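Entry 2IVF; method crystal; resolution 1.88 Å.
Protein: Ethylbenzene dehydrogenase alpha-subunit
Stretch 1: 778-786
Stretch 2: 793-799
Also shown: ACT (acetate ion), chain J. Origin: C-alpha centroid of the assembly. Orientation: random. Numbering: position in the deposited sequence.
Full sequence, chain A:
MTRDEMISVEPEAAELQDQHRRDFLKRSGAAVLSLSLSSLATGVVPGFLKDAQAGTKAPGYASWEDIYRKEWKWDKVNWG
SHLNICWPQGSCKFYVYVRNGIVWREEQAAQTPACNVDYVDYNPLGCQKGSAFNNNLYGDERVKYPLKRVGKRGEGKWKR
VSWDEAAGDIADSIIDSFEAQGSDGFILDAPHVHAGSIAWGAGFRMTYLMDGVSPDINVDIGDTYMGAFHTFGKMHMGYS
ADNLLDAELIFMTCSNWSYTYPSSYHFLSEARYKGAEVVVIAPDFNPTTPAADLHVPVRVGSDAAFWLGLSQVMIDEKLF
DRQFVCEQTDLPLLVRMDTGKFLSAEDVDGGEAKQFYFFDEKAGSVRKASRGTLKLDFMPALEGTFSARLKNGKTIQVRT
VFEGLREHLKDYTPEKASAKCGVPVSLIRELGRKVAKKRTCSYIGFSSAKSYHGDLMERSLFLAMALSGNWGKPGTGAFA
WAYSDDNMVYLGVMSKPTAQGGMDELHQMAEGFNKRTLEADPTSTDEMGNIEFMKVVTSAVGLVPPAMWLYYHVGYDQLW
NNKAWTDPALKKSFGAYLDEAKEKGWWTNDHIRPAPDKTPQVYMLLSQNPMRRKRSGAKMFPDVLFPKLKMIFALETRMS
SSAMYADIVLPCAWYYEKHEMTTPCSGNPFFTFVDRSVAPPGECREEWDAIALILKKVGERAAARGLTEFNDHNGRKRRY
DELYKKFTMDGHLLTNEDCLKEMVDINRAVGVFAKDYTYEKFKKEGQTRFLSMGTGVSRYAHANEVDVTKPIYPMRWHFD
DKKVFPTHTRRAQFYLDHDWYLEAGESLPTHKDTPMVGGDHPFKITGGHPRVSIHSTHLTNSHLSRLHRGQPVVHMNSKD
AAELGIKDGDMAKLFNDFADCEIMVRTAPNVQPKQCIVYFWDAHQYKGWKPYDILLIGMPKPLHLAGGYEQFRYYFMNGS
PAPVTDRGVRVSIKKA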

# COMPACT_ATOMS: atom_id res chain seq x y z
N SER A 778 5.95 -22.46 -15.70
CA SER A 778 5.41 -22.78 -14.38
C SER A 778 4.82 -24.18 -14.27
O SER A 778 4.84 -24.78 -13.21
CB SER A 778 4.33 -21.78 -13.99
OG SER A 778 4.85 -20.52 -13.69
N ARG A 779 4.21 -24.66 -15.33
CA ARG A 779 3.59 -25.95 -15.31
C ARG A 779 4.60 -27.00 -14.87
O ARG A 779 4.23 -27.92 -14.15
CB ARG A 779 3.02 -26.31 -16.67
CG ARG A 779 2.43 -27.67 -16.67
CD ARG A 779 2.09 -28.15 -18.03
NE ARG A 779 1.29 -29.39 -17.99
CZ ARG A 779 0.02 -29.47 -17.57
NH1 ARG A 779 -0.65 -28.39 -17.11
NH2 ARG A 779 -0.60 -30.66 -17.60
N TYR A 780 5.86 -26.85 -15.31
CA TYR A 780 6.88 -27.83 -15.03
C TYR A 780 7.74 -27.40 -13.87
O TYR A 780 8.05 -28.23 -13.03
CB TYR A 780 7.76 -28.08 -16.26
CG TYR A 780 6.93 -28.40 -17.45
CD1 TYR A 780 6.41 -29.67 -17.63
CD2 TYR A 780 6.62 -27.42 -18.38
CE1 TYR A 780 5.63 -29.96 -18.73
CE2 TYR A 780 5.82 -27.70 -19.49
CZ TYR A 780 5.33 -28.97 -19.65
OH TYR A 780 4.51 -29.24 -20.74
N ALA A 781 8.06 -26.10 -13.78
CA ALA A 781 8.96 -25.60 -12.75
C ALA A 781 8.34 -25.86 -11.36
O ALA A 781 9.03 -26.27 -10.42
CB ALA A 781 9.24 -24.09 -12.91
N HIS A 782 7.05 -25.54 -11.26
CA HIS A 782 6.34 -25.59 -10.00
C HIS A 782 6.40 -27.02 -9.42
O HIS A 782 6.34 -27.21 -8.18
CB HIS A 782 4.91 -25.09 -10.23
CG HIS A 782 4.03 -25.25 -9.04
ND1 HIS A 782 4.17 -24.50 -7.88
CD2 HIS A 782 3.02 -26.13 -8.81
CE1 HIS A 782 3.26 -24.90 -7.01
NE2 HIS A 782 2.58 -25.91 -7.54
N ALA A 783 6.47 -27.99 -10.33
CA ALA A 783 6.70 -29.38 -10.06
C ALA A 783 5.69 -29.96 -9.06
O ALA A 783 6.04 -30.64 -8.09
CB ALA A 783 8.16 -29.61 -9.64
N ASN A 784 4.42 -29.62 -9.31
CA ASN A 784 3.25 -30.16 -8.60
C ASN A 784 2.02 -29.81 -9.44
O ASN A 784 2.06 -28.87 -10.26
CB ASN A 784 3.11 -29.56 -7.21
CG ASN A 784 2.28 -30.41 -6.29
OD1 ASN A 784 1.84 -31.51 -6.66
ND2 ASN A 784 2.08 -29.95 -5.09
N GLU A 785 0.94 -30.57 -9.28
CA GLU A 785 -0.28 -30.23 -9.96
C GLU A 785 -1.08 -29.37 -9.03
O GLU A 785 -0.80 -29.33 -7.80
CB GLU A 785 -1.07 -31.44 -10.48
CG GLU A 785 -1.29 -32.58 -9.58
CD GLU A 785 -0.04 -33.44 -9.31
OE1 GLU A 785 0.63 -33.96 -10.24
OE2 GLU A 785 0.23 -33.58 -8.12
N VAL A 786 -2.00 -28.62 -9.60
CA VAL A 786 -2.91 -27.79 -8.80
C VAL A 786 -4.12 -28.64 -8.42
O VAL A 786 -4.69 -29.31 -9.27
CB VAL A 786 -3.36 -26.53 -9.56
CG1 VAL A 786 -4.42 -25.81 -8.77
CG2 VAL A 786 -2.13 -25.59 -9.95
N TYR A 793 1.53 -25.95 -3.21
CA TYR A 793 2.94 -25.89 -2.77
C TYR A 793 3.76 -26.57 -3.87
O TYR A 793 3.25 -27.42 -4.60
CB TYR A 793 3.17 -26.59 -1.41
CG TYR A 793 2.96 -28.07 -1.43
CD1 TYR A 793 1.70 -28.60 -1.18
CD2 TYR A 793 3.99 -28.96 -1.68
CE1 TYR A 793 1.49 -29.96 -1.17
CE2 TYR A 793 3.79 -30.31 -1.73
CZ TYR A 793 2.55 -30.81 -1.45
OH TYR A 793 2.34 -32.13 -1.47
N PRO A 794 5.02 -26.17 -4.00
CA PRO A 794 5.83 -26.70 -5.11
C PRO A 794 6.71 -27.87 -4.77
O PRO A 794 6.89 -28.21 -3.60
CB PRO A 794 6.72 -25.50 -5.46
CG PRO A 794 7.08 -24.98 -4.11
CD PRO A 794 5.79 -25.17 -3.23
N MET A 795 7.26 -28.48 -5.82
CA MET A 795 8.36 -29.42 -5.77
C MET A 795 7.99 -30.82 -5.35
O MET A 795 8.88 -31.68 -5.19
CB MET A 795 9.52 -28.89 -4.94
CG MET A 795 9.97 -27.50 -5.37
SD MET A 795 11.41 -26.93 -4.46
CE MET A 795 12.67 -27.98 -5.17
N ARG A 796 6.68 -31.09 -5.24
CA ARG A 796 6.20 -32.42 -4.87
C ARG A 796 6.75 -33.52 -5.78
O ARG A 796 7.01 -34.59 -5.33
CB ARG A 796 4.69 -32.47 -4.90
CG ARG A 796 4.12 -33.62 -4.11
CD ARG A 796 2.62 -33.80 -4.31
NE ARG A 796 2.30 -34.08 -5.70
CZ ARG A 796 2.41 -35.26 -6.30
NH1 ARG A 796 2.84 -36.35 -5.65
NH2 ARG A 796 2.04 -35.36 -7.56
N TRP A 797 6.85 -33.26 -7.08
CA TRP A 797 7.34 -34.30 -8.02
C TRP A 797 8.78 -34.70 -7.71
O TRP A 797 9.19 -35.87 -7.87
CB TRP A 797 7.23 -33.81 -9.46
CG TRP A 797 5.85 -33.51 -9.91
CD1 TRP A 797 4.69 -34.00 -9.38
CD2 TRP A 797 5.48 -32.70 -11.02
NE1 TRP A 797 3.61 -33.50 -10.06
CE2 TRP A 797 4.06 -32.70 -11.08
CE3 TRP A 797 6.20 -32.00 -12.00
CZ2 TRP A 797 3.34 -32.03 -12.06
CZ3 TRP A 797 5.48 -31.30 -12.97
CH2 TRP A 797 4.07 -31.30 -12.97
N HIS A 798 9.58 -33.72 -7.32
CA HIS A 798 10.94 -34.01 -6.92
C HIS A 798 10.98 -34.90 -5.70
O HIS A 798 11.72 -35.89 -5.67
CB HIS A 798 11.77 -32.74 -6.72
CG HIS A 798 11.76 -31.84 -7.93
ND1 HIS A 798 12.23 -32.25 -9.15
CD2 HIS A 798 11.30 -30.58 -8.10
CE1 HIS A 798 12.08 -31.27 -10.03
NE2 HIS A 798 11.52 -30.24 -9.42
N PHE A 799 10.17 -34.59 -4.71
CA PHE A 799 10.18 -35.37 -3.47
C PHE A 799 9.42 -36.70 -3.53
O PHE A 799 10.01 -37.77 -3.27
CB PHE A 799 9.71 -34.52 -2.29
CG PHE A 799 9.64 -35.28 -1.03
CD1 PHE A 799 10.80 -35.72 -0.42
CD2 PHE A 799 8.40 -35.58 -0.45
CE1 PHE A 799 10.75 -36.47 0.76
CE2 PHE A 799 8.33 -36.32 0.72
CZ PHE A 799 9.50 -36.78 1.32
C ACT J . -2.96 -29.75 -13.05
O ACT J . -2.34 -28.92 -12.32
OXT ACT J . -4.20 -29.54 -13.26
CH3 ACT J . -2.27 -30.93 -13.68

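Contact between residues 778-786 and 793-799 of the ethylbenzene dehydrogenase alpha-subunit, in which the two stretches bury 559 Å² between them, both sides summed. Stretch 1 enters as the last part of a helix and continues as loop; stretch 2 starts as loop and turns into a helix at Arg 796. Ser 778 lies out of reach of stretch 2, but its O accepts a backbone hydrogen bond from His 782 N (3.0 Å), holding the helical turn that leads into the contact. Arg 779 and Tyr 780 meet stretch 2 through their backbone: Arg 779 O lies 3.6 Å from Trp 797 CH2, and Tyr 780 O lies 4.0 Å from Trp 797 CZ3, so the six-membered part of the indole packs against the carbonyls of this turn.

At His 782 the close pairing of the two backbones begins. Its O accepts a hydrogen bond from Met 795 N (2.8 Å, N-H...O angle 158°). Its ring, on a t rotamer, lies under Pro 794, whose CA sits 4.0 Å from the ring centroid and 29° off the normal, a CH-pi contact over one face. His 782 NE2 also comes within 3.4 Å of Tyr 793 O, but the angle is too poor for a hydrogen bond.

Ala 783 has positive phi (56°) and is the first residue to leave helical phi/psi. Its O accepts a nearly straight hydrogen bond from Trp 797 N (2.9 Å, 179°). Because Met 795 is the N-cap residue, this carbonyl serves an amide in the first turn of the new helix, where no preceding turn supplies an acceptor. Arg 796 N is almost as near to Ala 783 O, at 3.0 Å, yet it is badly angled and makes no hydrogen bond. The small methyl fits between two aromatic side chains, with Ala 783 CB 3.9 Å from Trp 797 CE3 and 3.4 Å from His 798 NE2.

Asn 784 is buried and uses both ends of its amide. Its ND2 donates to Tyr 793 O (2.8 Å, 172°) while lying over one face of the Tyr 793 ring, and its OD1 accepts from Arg 796 NE (2.8 Å, 152°). The same OD1 takes a weak hydrogen bond from Glu 785 N (2.9 Å). The backbone of Asn 784 covers the Trp 797 indole, its CA 3.9 Å from the centroid of the five-membered ring and 23° off the normal, a second CH-pi contact.

Glu 785, though exposed, reaches back with its carboxylate to bind two side chains. OE1 accepts from Trp 797 NE1 (3.0 Å, 156°) at the indole edge; OE2 forms a salt bridge with Arg 796 NH2 (2.6 Å), near the guanidinium plane, and a weak hydrogen bond with Arg 796 NE (3.2 Å). Val 786 no longer touches stretch 2; its N donates instead to O of an acetate ion (2.8 Å, 168°), probably from the crystallisation liquor.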